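Long-range contacts in peroxisomal acyl-coenzyme A oxidase 1 (Arabidopsis thaliana, PDB 1W07), which catalyses the FAD-dependent desaturation of long- and medium-chain acyl-CoAs to 2-trans-enoyl-CoAs, passing electrons to oxygen to form hydrogen peroxide in peroxisomal beta-oxidation: residues Y457-C467 and E485-V496; A375-L383 and I524-V532. The protein carries 1 engineered substitution. All coordinates share one frame; numbering follows the deposited sequence. Where two conformers were deposited one is given.

Both interactions lie in the helical C-terminal part of the subunit, their centres about 16 Å apart. Along the chain the order is 375-383, 457-467, 485-496, 524-532, so both segments of interaction 1 fall within the long interval separating those of interaction 2. Helix 516-538 joins them: one side packs on helix 370-398 of the C-alpha1 region, while His526 and Gln528 hydrogen-bond to Tyr457 and Arg490 of interaction 1. Interaction 2 is the more central, its centre about 14 Å from the centre of the chain, that of interaction 1 about 30 Å. Helix 370-398, whose far end lines the FAD pocket, is thus linked through helix 516-538 to an outer layer carrying a disulfide.

Interaction 1 (Y457-C467 and E485-V496); sequences YMGRAAHLLQC and EAFEARALRMAV
Tyr457 and Glu488 slide past each other, ring and carboxylate planes 19° apart: Tyr457 CD1 lies 3.6 Å from Glu488 CB, and the carboxylate sits by Tyr457 CB, Glu488 OE2 at 3.4 Å. They join a 3-10 turn and short helix, 457-467, to helix 480-503 in the outer layer of the C-terminal helical domain of acyl-CoA oxidase. With CG between the backbone N and the carbonyl carbon (chi1 74°), the Tyr457 ring slants across 485-496, CE1 3.5 Å from Glu488 O; its OH hydrogen-bonds His526. Arg460 meets the same carboxylate edge-on, NH1 to OE1 and NH2 to OE2 of Glu488, in a two-pronged salt bridge whose hydrogen bonds are weak, both 3.4 Å. An alanine for Glu488 would probably leave the Arg460 guanidinium without this anionic mate and bare one side of Tyr457 CB. Leu464 is a knob among Glu485, Glu488, Ala489 and Leu492, crossing Leu492 at about a right angle. Leu465 meets Val496 tip to tip, CD1 to CG2 at 3.8 Å. Cys467, disulfide-bonded to Cys576, sets SG 3.8 Å from Ala489 CB. Leu492 CD2 presses on Ala461 CA at 3.4 Å, closer than carbons usually pack.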
ATOM      1  N   TYR B 457      -8.725  -7.434 -32.952  1.00 37.26           N
ATOM      2  CA  TYR B 457      -7.321  -7.385 -33.327  1.00 35.51           C
ATOM      3  C   TYR B 457      -6.717  -8.773 -33.372  1.00 37.33           C
ATOM      4  O   TYR B 457      -5.785  -9.031 -34.132  1.00 39.32           O
ATOM      5  CB  TYR B 457      -6.540  -6.516 -32.334  1.00 35.17           C
ATOM      6  CG  TYR B 457      -6.313  -7.163 -30.978  1.00 32.70           C
ATOM      7  CD1 TYR B 457      -5.090  -7.756 -30.658  1.00 31.81           C
ATOM      8  CD2 TYR B 457      -7.323  -7.186 -30.019  1.00 32.87           C
ATOM      9  CE1 TYR B 457      -4.876  -8.356 -29.410  1.00 30.83           C
ATOM     10  CE2 TYR B 457      -7.125  -7.785 -28.766  1.00 33.16           C
ATOM     11  CZ  TYR B 457      -5.901  -8.367 -28.470  1.00 32.80           C
ATOM     12  OH  TYR B 457      -5.723  -8.974 -27.245  1.00 32.17           O
ATOM     13  N   MET B 458      -7.247  -9.666 -32.545  1.00 39.53           N
ATOM     14  CA  MET B 458      -6.731 -11.028 -32.490  1.00 42.66           C
ATOM     15  C   MET B 458      -6.950 -11.727 -33.818  1.00 43.40           C
ATOM     16  O   MET B 458      -6.426 -12.813 -34.046  1.00 43.59           O
ATOM     17  CB  MET B 458      -7.405 -11.813 -31.359  1.00 42.19           C
ATOM     18  CG  MET B 458      -7.119 -11.255 -29.968  1.00 43.38           C
ATOM     19  SD  MET B 458      -7.881 -12.210 -28.639  1.00 42.36           S
ATOM     20  CE  MET B 458      -6.555 -13.425 -28.318  1.00 35.96           C
ATOM     21  N   GLY B 459      -7.722 -11.093 -34.695  1.00 44.59           N
ATOM     22  CA  GLY B 459      -7.985 -11.662 -36.001  1.00 48.49           C
ATOM     23  C   GLY B 459      -6.880 -11.313 -36.983  1.00 48.63           C
ATOM     24  O   GLY B 459      -6.565 -12.087 -37.887  1.00 50.05           O
ATOM     25  N   ARG B 460      -6.286 -10.139 -36.799  1.00 48.53           N
ATOM     26  CA  ARG B 460      -5.217  -9.679 -37.670  1.00 47.21           C
ATOM     27  C   ARG B 460      -3.854 -10.165 -37.189  1.00 47.81           C
ATOM     28  O   ARG B 460      -2.861  -9.434 -37.264  1.00 47.23           O
ATOM     29  CB  ARG B 460      -5.231  -8.148 -37.753  1.00 48.31           C
ATOM     30  CG  ARG B 460      -6.463  -7.601 -38.456  1.00 50.09           C
ATOM     31  CD  ARG B 460      -6.464  -6.078 -38.571  1.00 51.60           C
ATOM     32  NE  ARG B 460      -7.030  -5.409 -37.401  1.00 52.86           N
ATOM     33  CZ  ARG B 460      -6.368  -5.158 -36.276  1.00 52.64           C
ATOM     34  NH1 ARG B 460      -5.097  -5.518 -36.151  1.00 52.91           N
ATOM     35  NH2 ARG B 460      -6.979  -4.537 -35.276  1.00 51.04           N
ATOM     36  N   ALA B 461      -3.807 -11.403 -36.705  1.00 46.28           N
ATOM     37  CA  ALA B 461      -2.571 -12.002 -36.212  1.00 46.69           C
ATOM     38  C   ALA B 461      -1.513 -12.101 -37.314  1.00 48.03           C
ATOM     39  O   ALA B 461      -0.347 -12.403 -37.047  1.00 45.85           O
ATOM     40  CB  ALA B 461      -2.865 -13.391 -35.646  1.00 46.98           C
ATOM     41  N   ALA B 462      -1.940 -11.837 -38.546  1.00 49.00           N
ATOM     42  CA  ALA B 462      -1.066 -11.890 -39.714  1.00 50.47           C
ATOM     43  C   ALA B 462       0.145 -10.984 -39.570  1.00 51.12           C
ATOM     44  O   ALA B 462       1.256 -11.461 -39.336  1.00 53.64           O
ATOM     45  CB  ALA B 462      -1.855 -11.507 -40.964  1.00 49.46           C
ATOM     46  N   HIS B 463      -0.061  -9.676 -39.713  1.00 51.72           N
ATOM     47  CA  HIS B 463       1.039  -8.725 -39.592  1.00 51.38           C
ATOM     48  C   HIS B 463       1.405  -8.458 -38.145  1.00 51.06           C
ATOM     49  O   HIS B 463       2.532  -8.059 -37.855  1.00 53.03           O
ATOM     50  CB  HIS B 463       0.697  -7.399 -40.271  1.00 52.87           C
ATOM     51  CG  HIS B 463       1.362  -7.219 -41.605  1.00 53.48           C
ATOM     52  ND1 HIS B 463       2.716  -7.383 -41.785  1.00 52.24           N
ATOM     53  CD2 HIS B 463       0.857  -6.883 -42.815  1.00 52.66           C
ATOM     54  CE1 HIS B 463       3.022  -7.158 -43.050  1.00 52.38           C
ATOM     55  NE2 HIS B 463       1.910  -6.850 -43.699  1.00 52.96           N
ATOM     56  N   LEU B 464       0.454  -8.676 -37.242  1.00 50.73           N
ATOM     57  CA  LEU B 464       0.693  -8.447 -35.822  1.00 49.29           C
ATOM     58  C   LEU B 464       1.794  -9.343 -35.269  1.00 49.62           C
ATOM     59  O   LEU B 464       2.776  -8.848 -34.710  1.00 49.97           O
ATOM     60  CB  LEU B 464      -0.607  -8.641 -35.032  1.00 46.66           C
ATOM     61  CG  LEU B 464      -1.631  -7.514 -35.243  1.00 45.49           C
ATOM     62  CD1 LEU B 464      -2.919  -7.838 -34.517  1.00 45.24           C
ATOM     63  CD2 LEU B 464      -1.059  -6.186 -34.751  1.00 44.48           C
ATOM     64  N   LEU B 465       1.647 -10.655 -35.433  1.00 49.33           N
ATOM     65  CA  LEU B 465       2.650 -11.597 -34.935  1.00 50.68           C
ATOM     66  C   LEU B 465       3.926 -11.602 -35.766  1.00 51.33           C
ATOM     67  O   LEU B 465       4.746 -12.515 -35.654  1.00 52.73           O
ATOM     68  CB  LEU B 465       2.070 -13.014 -34.877  1.00 50.32           C
ATOM     69  CG  LEU B 465       1.182 -13.333 -33.666  1.00 50.74           C
ATOM     70  CD1 LEU B 465       0.659 -14.756 -33.785  1.00 50.53           C
ATOM     71  CD2 LEU B 465       1.980 -13.156 -32.376  1.00 50.04           C
ATOM     72  N   GLN B 466       4.100 -10.579 -36.593  1.00 51.79           N
ATOM     73  CA  GLN B 466       5.289 -10.484 -37.429  1.00 52.13           C
ATOM     74  C   GLN B 466       5.540  -9.046 -37.868  1.00 51.68           C
ATOM     75  O   GLN B 466       6.024  -8.815 -38.979  1.00 51.67           O
ATOM     76  CB  GLN B 466       5.136 -11.390 -38.651  1.00 52.59           C
ATOM     77  N   CYS B 467       5.224  -8.083 -37.000  1.00 51.83           N
ATOM     78  CA  CYS B 467       5.422  -6.681 -37.347  1.00 50.43           C
ATOM     79  C   CYS B 467       6.760  -6.082 -36.972  1.00 50.94           C
ATOM     80  O   CYS B 467       7.595  -6.709 -36.326  1.00 52.12           O
ATOM     81  CB  CYS B 467       4.322  -5.780 -36.766  1.00 51.91           C
ATOM     82  SG  CYS B 467       3.979  -5.725 -34.967  1.00 56.71           S
ATOM     83  N   GLU B 485      -0.893  -0.626 -32.608  1.00 26.59           N
ATOM     84  CA  GLU B 485      -0.217  -1.774 -33.201  1.00 28.26           C
ATOM     85  C   GLU B 485       0.711  -2.418 -32.183  1.00 26.78           C
ATOM     86  O   GLU B 485       0.723  -3.636 -32.021  1.00 26.66           O
ATOM     87  CB  GLU B 485       0.590  -1.344 -34.429  1.00 30.79           C
ATOM     88  CG  GLU B 485       1.369  -2.477 -35.072  1.00 33.64           C
ATOM     89  CD  GLU B 485       2.240  -2.005 -36.219  1.00 36.75           C
ATOM     90  OE1 GLU B 485       3.106  -1.128 -35.993  1.00 38.10           O
ATOM     91  OE2 GLU B 485       2.061  -2.513 -37.343  1.00 37.76           O
ATOM     92  N   ALA B 486       1.492  -1.593 -31.501  1.00 22.96           N
ATOM     93  CA  ALA B 486       2.416  -2.096 -30.492  1.00 21.89           C
ATOM     94  C   ALA B 486       1.694  -2.857 -29.379  1.00 20.30           C
ATOM     95  O   ALA B 486       2.102  -3.964 -29.026  1.00 18.66           O
ATOM     96  CB  ALA B 486       3.202  -0.952 -29.900  1.00 23.24           C
ATOM     97  N   PHE B 487       0.633  -2.273 -28.820  1.00 21.94           N
ATOM     98  CA  PHE B 487      -0.114  -2.933 -27.739  1.00 21.89           C
ATOM     99  C   PHE B 487      -0.892  -4.173 -28.196  1.00 22.15           C
ATOM    100  O   PHE B 487      -0.997  -5.146 -27.453  1.00 23.06           O
ATOM    101  CB  PHE B 487      -1.080  -1.954 -27.064  1.00 23.13           C
ATOM    102  CG  PHE B 487      -0.437  -1.105 -25.995  1.00 22.08           C
ATOM    103  CD1 PHE B 487       0.446  -0.084 -26.329  1.00 21.96           C
ATOM    104  CD2 PHE B 487      -0.699  -1.352 -24.651  1.00 22.48           C
ATOM    105  CE1 PHE B 487       1.063   0.677 -25.341  1.00 19.38           C
ATOM    106  CE2 PHE B 487      -0.093  -0.598 -23.654  1.00 21.84           C
ATOM    107  CZ  PHE B 487       0.793   0.419 -24.002  1.00 23.36           C
ATOM    108  N   GLU B 488      -1.445  -4.138 -29.405  1.00 22.93           N
ATOM    109  CA  GLU B 488      -2.195  -5.285 -29.917  1.00 26.17           C
ATOM    110  C   GLU B 488      -1.235  -6.445 -30.151  1.00 27.25           C
ATOM    111  O   GLU B 488      -1.505  -7.574 -29.752  1.00 28.51           O
ATOM    112  CB  GLU B 488      -2.925  -4.934 -31.221  1.00 25.61           C
ATOM    113  CG  GLU B 488      -3.982  -3.847 -31.084  1.00 25.98           C
ATOM    114  CD  GLU B 488      -4.695  -3.560 -32.390  1.00 28.59           C
ATOM    115  OE1 GLU B 488      -4.066  -3.726 -33.453  1.00 31.51           O
ATOM    116  OE2 GLU B 488      -5.873  -3.147 -32.358  1.00 30.94           O
ATOM    117  N   ALA B 489      -0.106  -6.159 -30.784  1.00 28.56           N
ATOM    118  CA  ALA B 489       0.899  -7.185 -31.043  1.00 29.69           C
ATOM    119  C   ALA B 489       1.420  -7.795 -29.743  1.00 30.15           C
ATOM    120  O   ALA B 489       1.524  -9.014 -29.608  1.00 31.11           O
ATOM    121  CB  ALA B 489       2.057  -6.590 -31.827  1.00 31.83           C
ATOM    122  N   ARG B 490       1.752  -6.942 -28.786  1.00 26.88           N
ATOM    123  CA  ARG B 490       2.259  -7.402 -27.502  1.00 26.51           C
ATOM    124  C   ARG B 490       1.272  -8.329 -26.785  1.00 24.88           C
ATOM    125  O   ARG B 490       1.659  -9.371 -26.251  1.00 26.07           O
ATOM    126  CB  ARG B 490       2.601  -6.186 -26.632  1.00 26.96           C
ATOM    127  CG  ARG B 490       2.885  -6.506 -25.182  1.00 28.78           C
ATOM    128  CD  ARG B 490       1.781  -5.955 -24.296  1.00 29.62           C
ATOM    129  NE  ARG B 490       2.080  -6.112 -22.864  1.00 26.93           N
ATOM    130  CZ  ARG B 490       1.517  -5.368 -21.915  1.00 24.54           C
ATOM    131  NH1 ARG B 490       0.642  -4.421 -22.247  1.00 20.28           N
ATOM    132  NH2 ARG B 490       1.826  -5.563 -20.646  1.00 21.50           N
ATOM    133  N   ALA B 491      -0.003  -7.957 -26.789  1.00 23.59           N
ATOM    134  CA  ALA B 491      -1.043  -8.757 -26.147  1.00 23.40           C
ATOM    135  C   ALA B 491      -1.280 -10.068 -26.894  1.00 26.18           C
ATOM    136  O   ALA B 491      -1.301 -11.143 -26.294  1.00 25.07           O
ATOM    137  CB  ALA B 491      -2.338  -7.968 -26.081  1.00 20.79           C
ATOM    138  N   LEU B 492      -1.464  -9.972 -28.207  1.00 26.49           N
ATOM    139  CA  LEU B 492      -1.698 -11.147 -29.039  1.00 27.99           C
ATOM    140  C   LEU B 492      -0.525 -12.117 -28.933  1.00 26.19           C
ATOM    141  O   LEU B 492      -0.718 -13.320 -28.805  1.00 27.30           O
ATOM    142  CB  LEU B 492      -1.892 -10.731 -30.502  1.00 28.18           C
ATOM    143  CG  LEU B 492      -2.068 -11.864 -31.528  1.00 28.94           C
ATOM    144  CD1 LEU B 492      -3.257 -12.733 -31.160  1.00 30.65           C
ATOM    145  CD2 LEU B 492      -2.278 -11.258 -32.900  1.00 33.04           C
ATOM    146  N   ARG B 493       0.685 -11.574 -28.994  1.00 24.80           N
ATOM    147  CA  ARG B 493       1.893 -12.368 -28.903  1.00 24.90           C
ATOM    148  C   ARG B 493       1.938 -13.168 -27.602  1.00 25.06           C
ATOM    149  O   ARG B 493       2.228 -14.367 -27.605  1.00 23.28           O
ATOM    150  CB  ARG B 493       3.113 -11.452 -29.003  1.00 27.19           C
ATOM    151  CG  ARG B 493       4.437 -12.101 -28.641  1.00 33.46           C
ATOM    152  CD  ARG B 493       4.853 -13.151 -29.642  1.00 36.82           C
ATOM    153  NE  ARG B 493       6.177 -12.865 -30.202  1.00 42.28           N
ATOM    154  CZ  ARG B 493       6.835 -13.690 -31.008  1.00 40.70           C
ATOM    155  NH1 ARG B 493       6.287 -14.848 -31.349  1.00 40.54           N
ATOM    156  NH2 ARG B 493       8.027 -13.354 -31.480  1.00 41.84           N
ATOM    157  N   MET B 494       1.657 -12.499 -26.489  1.00 22.69           N
ATOM    158  CA  MET B 494       1.658 -13.160 -25.190  1.00 23.13           C
ATOM    159  C   MET B 494       0.590 -14.248 -25.113  1.00 20.04           C
ATOM    160  O   MET B 494       0.831 -15.319 -24.575  1.00 23.40           O
ATOM    161  CB  MET B 494       1.440 -12.127 -24.066  1.00 23.13           C
ATOM    162  CG  MET B 494       2.604 -11.151 -23.911  1.00 23.58           C
ATOM    163  SD  MET B 494       2.323  -9.772 -22.762  1.00 20.65           S
ATOM    164  CE  MET B 494       2.699 -10.527 -21.198  1.00 15.30           C
ATOM    165  N   ALA B 495      -0.587 -13.968 -25.654  1.00 19.48           N
ATOM    166  CA  ALA B 495      -1.686 -14.930 -25.632  1.00 21.95           C
ATOM    167  C   ALA B 495      -1.375 -16.150 -26.506  1.00 25.48           C
ATOM    168  O   ALA B 495      -1.584 -17.293 -26.086  1.00 23.76           O
ATOM    169  CB  ALA B 495      -2.957 -14.273 -26.104  1.00 19.34           C
ATOM    170  N   VAL B 496      -0.880 -15.907 -27.717  1.00 24.72           N
ATOM    171  CA  VAL B 496      -0.542 -16.994 -28.623  1.00 27.16           C
ATOM    172  C   VAL B 496       0.548 -17.875 -28.021  1.00 26.31           C
ATOM    173  O   VAL B 496       0.539 -19.088 -28.187  1.00 26.01           O
ATOM    174  CB  VAL B 496      -0.071 -16.454 -29.988  1.00 26.24           C
ATOM    175  CG1 VAL B 496       0.451 -17.598 -30.849  1.00 27.49           C
ATOM    176  CG2 VAL B 496      -1.228 -15.754 -30.682  1.00 28.98           C
TER

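Interaction 2 (A375-L383 and I524-V532); sequences ACTAGLKSL and IAHCQLIVV
Leu383 drives into helix 516-538 as a knob, its two methyls seated among Ile524, Cys527, Gln528 and Val531. CG stands opposite the backbone N (chi1 -167°), beside the carbonyl carbon, and chi2 of 83° turns the branch so that CD1 goes to Ile524 and Gln528, CD2 to Cys527 and Val531. CD1 of Leu383 lies 3.8 Å from Gln528 CG, the side chains crossing at about a right angle. Toward Val531 the approach is tip to tip, with CD2 of Leu383 3.6 Å from CG2. Gln528 meets Leu383 chiefly through CG: the chain is extended beyond that atom, and OE1 accepts a hydrogen bond from Arg490.

Segments 375-383 and 524-532 cross almost perpendicularly, at -92°, their axes 9.4 Å apart at closest approach, joining the C-alpha1 region of the acyl-CoA oxidase fold to its second C-terminal helical region. The backbones come nearest at Gly379. Here Cys527, with SG anti to its own carbonyl carbon and beside its N, rests the sulfur 3.4 Å from the Gly379 CA. A CB on Gly379 would point at this sulfur and clash with it, which fits the bare backbone at this point. The CB of Cys527 also touches Leu383 CD2.

Leu380 lies alongside Val531, the two side chains running in opposite directions; its CD2 is 3.8 Å from Val531 CG2. One valine methyl, CG2, is therefore shared by Leu380 and Leu383. The same Leu380 CD2 also touches Ile530 CG2, at 4.2 Å. Behind this interface, helix 548-566 packs against Val531 through Tyr559, and Gln431 of helix 427-443 touches Cys527.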
ATOM      1  N   ALA B 375     -15.749 -10.792 -20.063  1.00 27.54           N
ATOM      2  CA  ALA B 375     -14.295 -10.770 -20.013  1.00 28.37           C
ATOM      3  C   ALA B 375     -13.791  -9.350 -19.789  1.00 28.84           C
ATOM      4  O   ALA B 375     -13.015  -9.101 -18.868  1.00 25.31           O
ATOM      5  CB  ALA B 375     -13.717 -11.332 -21.313  1.00 30.91           C
ATOM      6  N   CYS B 376     -14.233  -8.422 -20.646  0.50 29.33           N
ATOM      7  CA  CYS B 376     -13.838  -7.018 -20.537  0.50 31.84           C
ATOM      8  C   CYS B 376     -14.142  -6.461 -19.163  0.50 29.96           C
ATOM      9  O   CYS B 376     -13.270  -5.887 -18.502  0.50 30.81           O
ATOM     10  CB  CYS B 376     -14.585  -6.166 -21.580  0.50 35.17           C
ATOM     11  SG  CYS B 376     -14.072  -6.389 -23.289  0.50 40.46           S
ATOM     12  N   THR B 377     -15.392  -6.621 -18.721  1.00 27.82           N
ATOM     13  CA  THR B 377     -15.804  -6.113 -17.425  1.00 27.34           C
ATOM     14  C   THR B 377     -14.951  -6.693 -16.297  1.00 23.95           C
ATOM     15  O   THR B 377     -14.418  -5.946 -15.491  1.00 23.80           O
ATOM     16  CB  THR B 377     -17.280  -6.412 -17.128  1.00 27.25           C
ATOM     17  OG1 THR B 377     -17.534  -7.815 -17.270  1.00 35.50           O
ATOM     18  CG2 THR B 377     -18.160  -5.653 -18.075  1.00 25.78           C
ATOM     19  N   ALA B 378     -14.810  -8.019 -16.251  1.00 21.16           N
ATOM     20  CA  ALA B 378     -14.019  -8.652 -15.201  1.00 19.62           C
ATOM     21  C   ALA B 378     -12.569  -8.165 -15.200  1.00 16.79           C
ATOM     22  O   ALA B 378     -12.008  -7.822 -14.149  1.00 15.53           O
ATOM     23  CB  ALA B 378     -14.063 -10.189 -15.341  1.00 19.54           C
ATOM     24  N   GLY B 379     -11.976  -8.141 -16.391  1.00 14.87           N
ATOM     25  CA  GLY B 379     -10.597  -7.708 -16.535  1.00 16.80           C
ATOM     26  C   GLY B 379     -10.370  -6.248 -16.207  1.00 17.39           C
ATOM     27  O   GLY B 379      -9.366  -5.889 -15.579  1.00 16.11           O
ATOM     28  N   LEU B 380     -11.300  -5.400 -16.632  1.00 18.04           N
ATOM     29  CA  LEU B 380     -11.176  -3.971 -16.364  1.00 17.92           C
ATOM     30  C   LEU B 380     -11.364  -3.689 -14.895  1.00 15.61           C
ATOM     31  O   LEU B 380     -10.715  -2.811 -14.352  1.00 18.34           O
ATOM     32  CB  LEU B 380     -12.195  -3.178 -17.187  1.00 16.72           C
ATOM     33  CG  LEU B 380     -11.941  -3.118 -18.700  1.00 19.21           C
ATOM     34  CD1 LEU B 380     -13.040  -2.300 -19.390  1.00 18.90           C
ATOM     35  CD2 LEU B 380     -10.559  -2.515 -18.938  1.00 19.93           C
ATOM     36  N   LYS B 381     -12.264  -4.431 -14.256  1.00 15.83           N
ATOM     37  CA  LYS B 381     -12.512  -4.263 -12.825  1.00 15.65           C
ATOM     38  C   LYS B 381     -11.205  -4.576 -12.105  1.00 13.64           C
ATOM     39  O   LYS B 381     -10.784  -3.840 -11.213  1.00 15.05           O
ATOM     40  CB  LYS B 381     -13.639  -5.203 -12.354  1.00 15.39           C
ATOM     41  CG  LYS B 381     -13.997  -5.092 -10.873  1.00 14.97           C
ATOM     42  CD  LYS B 381     -13.039  -5.890 -10.008  1.00 15.14           C
ATOM     43  CE  LYS B 381     -13.430  -5.854  -8.543  1.00 18.39           C
ATOM     44  NZ  LYS B 381     -12.457  -6.605  -7.704  1.00 16.29           N
ATOM     45  N   SER B 382     -10.549  -5.659 -12.513  1.00 13.23           N
ATOM     46  CA  SER B 382      -9.269  -6.074 -11.924  1.00 11.99           C
ATOM     47  C   SER B 382      -8.151  -5.080 -12.193  1.00 14.97           C
ATOM     48  O   SER B 382      -7.406  -4.692 -11.292  1.00 14.90           O
ATOM     49  CB  SER B 382      -8.840  -7.432 -12.493  1.00 11.03           C
ATOM     50  OG  SER B 382      -7.651  -7.870 -11.884  1.00 13.14           O
ATOM     51  N   LEU B 383      -8.022  -4.691 -13.455  1.00 14.61           N
ATOM     52  CA  LEU B 383      -6.972  -3.770 -13.842  1.00 13.64           C
ATOM     53  C   LEU B 383      -7.049  -2.416 -13.142  1.00 12.86           C
ATOM     54  O   LEU B 383      -6.090  -1.980 -12.522  1.00 11.93           O
ATOM     55  CB  LEU B 383      -6.985  -3.567 -15.361  1.00 14.60           C
ATOM     56  CG  LEU B 383      -5.739  -2.875 -15.935  1.00 15.55           C
ATOM     57  CD1 LEU B 383      -4.647  -3.916 -16.134  1.00 16.32           C
ATOM     58  CD2 LEU B 383      -6.064  -2.209 -17.264  1.00 18.18           C
ATOM     59  N   ILE B 524      -3.714  -9.348 -18.475  1.00 13.70           N
ATOM     60  CA  ILE B 524      -3.472  -7.962 -18.086  1.00 14.61           C
ATOM     61  C   ILE B 524      -3.100  -7.138 -19.308  1.00 16.02           C
ATOM     62  O   ILE B 524      -3.582  -6.015 -19.463  1.00 16.21           O
ATOM     63  CB  ILE B 524      -2.341  -7.858 -17.025  1.00 14.62           C
ATOM     64  CG1 ILE B 524      -2.898  -8.287 -15.659  1.00 12.86           C
ATOM     65  CG2 ILE B 524      -1.765  -6.431 -16.988  1.00 13.39           C
ATOM     66  CD1 ILE B 524      -1.840  -8.449 -14.611  1.00 14.99           C
ATOM     67  N   ALA B 525      -2.245  -7.688 -20.174  1.00 14.14           N
ATOM     68  CA  ALA B 525      -1.835  -6.975 -21.397  1.00 17.11           C
ATOM     69  C   ALA B 525      -3.055  -6.701 -22.273  1.00 16.69           C
ATOM     70  O   ALA B 525      -3.165  -5.640 -22.874  1.00 19.70           O
ATOM     71  CB  ALA B 525      -0.778  -7.793 -22.188  1.00 19.30           C
ATOM     72  N   HIS B 526      -3.979  -7.655 -22.337  1.00 19.48           N
ATOM     73  CA  HIS B 526      -5.195  -7.481 -23.120  1.00 18.35           C
ATOM     74  C   HIS B 526      -6.027  -6.333 -22.550  1.00 15.89           C
ATOM     75  O   HIS B 526      -6.461  -5.448 -23.278  1.00 16.65           O
ATOM     76  CB  HIS B 526      -6.019  -8.762 -23.102  1.00 20.87           C
ATOM     77  CG  HIS B 526      -7.339  -8.633 -23.795  1.00 20.00           C
ATOM     78  ND1 HIS B 526      -7.457  -8.508 -25.162  1.00 18.63           N
ATOM     79  CD2 HIS B 526      -8.602  -8.627 -23.307  1.00 17.28           C
ATOM     80  CE1 HIS B 526      -8.734  -8.432 -25.486  1.00 17.87           C
ATOM     81  NE2 HIS B 526      -9.450  -8.504 -24.379  1.00 19.01           N
ATOM     82  N   CYS B 527      -6.245  -6.340 -21.239  1.00 16.39           N
ATOM     83  CA  CYS B 527      -7.010  -5.276 -20.582  1.00 16.40           C
ATOM     84  C   CYS B 527      -6.374  -3.901 -20.761  1.00 14.14           C
ATOM     85  O   CYS B 527      -7.093  -2.905 -20.896  1.00 14.80           O
ATOM     86  CB  CYS B 527      -7.154  -5.558 -19.092  1.00 17.45           C
ATOM     87  SG  CYS B 527      -8.091  -7.038 -18.768  1.00 18.82           S
ATOM     88  N   GLN B 528      -5.041  -3.833 -20.751  1.00 13.46           N
ATOM     89  CA  GLN B 528      -4.353  -2.551 -20.921  1.00 16.13           C
ATOM     90  C   GLN B 528      -4.580  -2.030 -22.333  1.00 16.76           C
ATOM     91  O   GLN B 528      -4.778  -0.831 -22.536  1.00 19.24           O
ATOM     92  CB  GLN B 528      -2.850  -2.695 -20.630  1.00 16.66           C
ATOM     93  CG  GLN B 528      -2.549  -2.983 -19.154  1.00 14.09           C
ATOM     94  CD  GLN B 528      -1.086  -3.301 -18.879  1.00 15.91           C
ATOM     95  OE1 GLN B 528      -0.366  -3.797 -19.750  1.00 13.02           O
ATOM     96  NE2 GLN B 528      -0.655  -3.067 -17.644  1.00 15.47           N
ATOM     97  N   LEU B 529      -4.543  -2.935 -23.307  1.00 18.37           N
ATOM     98  CA  LEU B 529      -4.783  -2.559 -24.701  1.00 18.89           C
ATOM     99  C   LEU B 529      -6.165  -1.910 -24.785  1.00 19.53           C
ATOM    100  O   LEU B 529      -6.331  -0.879 -25.423  1.00 21.93           O
ATOM    101  CB  LEU B 529      -4.746  -3.796 -25.594  1.00 17.73           C
ATOM    102  CG  LEU B 529      -5.346  -3.656 -26.998  1.00 24.09           C
ATOM    103  CD1 LEU B 529      -4.581  -2.625 -27.832  1.00 18.13           C
ATOM    104  CD2 LEU B 529      -5.319  -5.021 -27.666  1.00 22.88           C
ATOM    105  N   ILE B 530      -7.156  -2.521 -24.133  1.00 17.28           N
ATOM    106  CA  ILE B 530      -8.511  -1.978 -24.142  1.00 14.05           C
ATOM    107  C   ILE B 530      -8.539  -0.536 -23.588  1.00 18.12           C
ATOM    108  O   ILE B 530      -9.162   0.357 -24.177  1.00 16.34           O
ATOM    109  CB  ILE B 530      -9.454  -2.881 -23.314  1.00 15.04           C
ATOM    110  CG1 ILE B 530      -9.603  -4.250 -23.999  1.00 18.97           C
ATOM    111  CG2 ILE B 530     -10.802  -2.210 -23.132  1.00 15.79           C
ATOM    112  CD1 ILE B 530     -10.463  -5.265 -23.229  1.00 13.33           C
ATOM    113  N   VAL B 531      -7.874  -0.303 -22.457  1.00 17.58           N
ATOM    114  CA  VAL B 531      -7.858   1.024 -21.861  1.00 15.09           C
ATOM    115  C   VAL B 531      -7.185   2.009 -22.821  1.00 13.66           C
ATOM    116  O   VAL B 531      -7.682   3.110 -23.059  1.00 16.09           O
ATOM    117  CB  VAL B 531      -7.105   1.007 -20.496  1.00 18.76           C
ATOM    118  CG1 VAL B 531      -7.126   2.396 -19.874  1.00 17.31           C
ATOM    119  CG2 VAL B 531      -7.754   0.002 -19.543  1.00 15.27           C
ATOM    120  N   VAL B 532      -6.059   1.610 -23.388  1.00 16.52           N
ATOM    121  CA  VAL B 532      -5.348   2.485 -24.312  1.00 17.78           C
ATOM    122  C   VAL B 532      -6.188   2.815 -25.542  1.00 18.77           C
ATOM    123  O   VAL B 532      -6.232   3.970 -25.976  1.00 18.21           O
ATOM    124  CB  VAL B 532      -4.020   1.859 -24.788  1.00 19.62           C
ATOM    125  CG1 VAL B 532      -3.376   2.769 -25.824  1.00 21.10           C
ATOM    126  CG2 VAL B 532      -3.074   1.649 -23.618  1.00 20.21           C
TER